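Local coordinates for ferrous iron uptake transporter protein B (Streptococcus thermophilus, PDB 3TAH), which binds guanine nucleotides through its cytosolic G-protein domain and probably uses GTP to drive ferrous iron uptake across the cell membrane, at residues P172-L178 with E248-F252. The protein carries 1 engineered substitution. Numbering follows the deposited sequence.
Sequences PIYDDRL and ERYAF
P172 meets F252 through its CB, which stands over the centre of the phenyl face, 3.6 Å from the ring centroid and almost on the ring normal, a CH-pi contact. With CG anti to the backbone N (chi1 170°), the F252 ring swings from the helix toward the proline. I173 adds little beyond its carbonyl O, which comes obliquely to the same ring. Y174 lies against the helix backbone between E248 and F252. Its CD1 is 3.6 Å from E248 O, while F252 CB meets the ring edge at CE1. The carbonyl O of P172 sits over the centre of one face of the tyrosine ring. At the far end, Y174 OH approaches R249 NH1 at an angle too poor for a hydrogen bond; both are held instead by helix 93-105, the hydroxyl bonding to E105 and NH1 to T101 and, as a salt bridge, to E105.

The backbone N of D175 donates to E248 OE1 (2.9 Å, 156°), meeting the oxygen from above the carboxylate plane. A bend at chi2 (-57°) curls the glutamate back to this amide, its carboxylate steeply inclined to the Y174 ring. D175 itself is the N-cap of helix 176-189: its OD1 accepts from R177 N and, 2.8 Å away, from R177 NE in a salt bridge, the two donors arriving from opposite faces of the carboxylate. Within the first turn, L178 CD2 packs on the aliphatic part of E248, 3.7 Å from CG. The contact joins the incoming chain and capped first turn of helix 176-189 to the middle of helix 241-259: an N-capped helix start, with the loop leading into it, packed on the last helix of the FeoB cytosolic helical domain, beside helix 93-105 of the G domain.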
loop_
_atom_site.group_PDB
_atom_site.type_symbol
_atom_site.label_atom_id
_atom_site.label_comp_id
_atom_site.label_asym_id
_atom_site.label_seq_id
_atom_site.Cartn_x
_atom_site.Cartn_y
_atom_site.Cartn_z
ATOM N N PRO A 172 -3.275 10.000 0.631
ATOM C CA PRO A 172 -4.693 10.217 0.963
ATOM C C PRO A 172 -4.856 11.223 2.102
ATOM O O PRO A 172 -4.273 11.052 3.164
ATOM C CB PRO A 172 -5.176 8.829 1.411
ATOM C CG PRO A 172 -4.295 7.892 0.662
ATOM C CD PRO A 172 -2.951 8.562 0.583
ATOM N N ILE A 173 -5.628 12.276 1.861
ATOM C CA ILE A 173 -5.859 13.311 2.863
ATOM C C ILE A 173 -7.156 12.962 3.574
ATOM O O ILE A 173 -8.194 12.793 2.927
ATOM C CB ILE A 173 -5.927 14.728 2.227
ATOM C CG1 ILE A 173 -4.595 15.090 1.581
ATOM C CG2 ILE A 173 -6.305 15.790 3.279
ATOM C CD1 ILE A 173 -4.646 16.384 0.751
ATOM N N TYR A 174 -7.092 12.841 4.898
ATOM C CA TYR A 174 -8.236 12.472 5.729
ATOM C C TYR A 174 -8.867 13.713 6.364
ATOM O O TYR A 174 -8.461 14.839 6.067
ATOM C CB TYR A 174 -7.792 11.473 6.804
ATOM C CG TYR A 174 -7.144 10.250 6.210
ATOM C CD1 TYR A 174 -7.814 9.493 5.233
ATOM C CD2 TYR A 174 -5.889 9.840 6.595
ATOM C CE1 TYR A 174 -7.233 8.359 4.662
ATOM C CE2 TYR A 174 -5.292 8.710 6.022
ATOM C CZ TYR A 174 -5.977 7.972 5.063
ATOM O OH TYR A 174 -5.418 6.858 4.492
ATOM N N ASP A 175 -9.859 13.508 7.225
ATOM C CA ASP A 175 -10.526 14.614 7.912
ATOM C C ASP A 175 -9.526 15.556 8.576
ATOM O O ASP A 175 -8.508 15.099 9.124
ATOM C CB ASP A 175 -11.476 14.104 8.995
ATOM C CG ASP A 175 -12.279 15.236 9.606
ATOM O OD1 ASP A 175 -11.957 15.666 10.728
ATOM O OD2 ASP A 175 -13.188 15.726 8.914
ATOM N N ASP A 176 -9.801 16.861 8.527
ATOM C CA ASP A 176 -8.952 17.858 9.229
ATOM C C ASP A 176 -8.551 17.492 10.649
ATOM O O ASP A 176 -7.426 17.801 11.070
ATOM C CB ASP A 176 -9.641 19.229 9.302
ATOM C CG ASP A 176 -9.672 19.943 7.975
ATOM O OD1 ASP A 176 -8.922 19.561 7.053
ATOM O OD2 ASP A 176 -10.449 20.908 7.859
ATOM N N ARG A 177 -9.455 16.860 11.387
ATOM C CA ARG A 177 -9.181 16.488 12.788
ATOM C C ARG A 177 -8.159 15.361 12.896
ATOM O O ARG A 177 -7.350 15.350 13.827
ATOM C CB ARG A 177 -10.448 16.078 13.517
ATOM C CG ARG A 177 -11.460 17.196 13.752
ATOM C CD ARG A 177 -12.781 16.587 14.186
ATOM N NE ARG A 177 -13.422 15.856 13.096
ATOM C CZ ARG A 177 -14.513 15.101 13.214
ATOM N NH1 ARG A 177 -15.140 14.971 14.383
ATOM N NH2 ARG A 177 -14.998 14.481 12.149
ATOM N N LEU A 178 -8.194 14.420 11.955
ATOM C CA LEU A 178 -7.171 13.378 11.941
ATOM C C LEU A 178 -5.852 13.933 11.429
ATOM O O LEU A 178 -4.806 13.586 11.961
ATOM C CB LEU A 178 -7.598 12.146 11.128
ATOM C CG LEU A 178 -6.574 11.000 11.101
ATOM C CD1 LEU A 178 -6.144 10.583 12.522
ATOM C CD2 LEU A 178 -7.137 9.811 10.345
ATOM N N GLU A 248 -11.833 6.745 8.465
ATOM C CA GLU A 248 -11.240 7.726 7.541
ATOM C C GLU A 248 -10.744 7.077 6.252
ATOM O O GLU A 248 -10.934 7.658 5.182
ATOM C CB GLU A 248 -10.124 8.558 8.203
ATOM C CG GLU A 248 -10.629 9.554 9.242
ATOM C CD GLU A 248 -11.648 10.541 8.697
ATOM O OE1 GLU A 248 -11.459 11.090 7.604
ATOM O OE2 GLU A 248 -12.653 10.770 9.385
ATOM N N ARG A 249 -10.118 5.899 6.332
ATOM C CA ARG A 249 -9.704 5.177 5.120
ATOM C C ARG A 249 -10.899 4.891 4.204
ATOM O O ARG A 249 -10.884 5.221 3.029
ATOM C CB ARG A 249 -8.964 3.867 5.441
ATOM C CG ARG A 249 -7.634 4.024 6.130
ATOM C CD ARG A 249 -6.880 2.688 6.278
ATOM N NE ARG A 249 -5.688 2.875 7.107
ATOM C CZ ARG A 249 -4.582 3.494 6.699
ATOM N NH1 ARG A 249 -4.479 3.969 5.458
ATOM N NH2 ARG A 249 -3.559 3.633 7.539
ATOM N N TYR A 250 -11.945 4.283 4.749
ATOM C CA TYR A 250 -13.148 3.999 3.961
ATOM C C TYR A 250 -13.858 5.245 3.452
ATOM O O TYR A 250 -14.352 5.232 2.331
ATOM C CB TYR A 250 -14.122 3.072 4.716
ATOM C CG TYR A 250 -13.649 1.640 4.754
ATOM C CD1 TYR A 250 -13.493 0.907 3.581
ATOM C CD2 TYR A 250 -13.363 1.001 5.963
ATOM C CE1 TYR A 250 -13.044 -0.414 3.610
ATOM C CE2 TYR A 250 -12.919 -0.315 5.993
ATOM C CZ TYR A 250 -12.760 -1.019 4.816
ATOM O OH TYR A 250 -12.326 -2.329 4.840
ATOM N N ALA A 251 -13.888 6.323 4.233
ATOM C CA ALA A 251 -14.498 7.576 3.751
ATOM C C ALA A 251 -13.750 8.116 2.520
ATOM O O ALA A 251 -14.375 8.487 1.510
ATOM C CB ALA A 251 -14.595 8.607 4.874
ATOM N N PHE A 252 -12.418 8.143 2.601
ATOM C CA PHE A 252 -11.577 8.558 1.487
ATOM C C PHE A 252 -11.846 7.711 0.246
ATOM O O PHE A 252 -12.054 8.236 -0.856
ATOM C CB PHE A 252 -10.100 8.457 1.872
ATOM C CG PHE A 252 -9.173 8.629 0.708
ATOM C CD1 PHE A 252 -8.830 9.903 0.251
ATOM C CD2 PHE A 252 -8.629 7.519 0.068
ATOM C CE1 PHE A 252 -7.976 10.058 -0.833
ATOM C CE2 PHE A 252 -7.775 7.671 -1.010
ATOM C CZ PHE A 252 -7.447 8.939 -1.459
#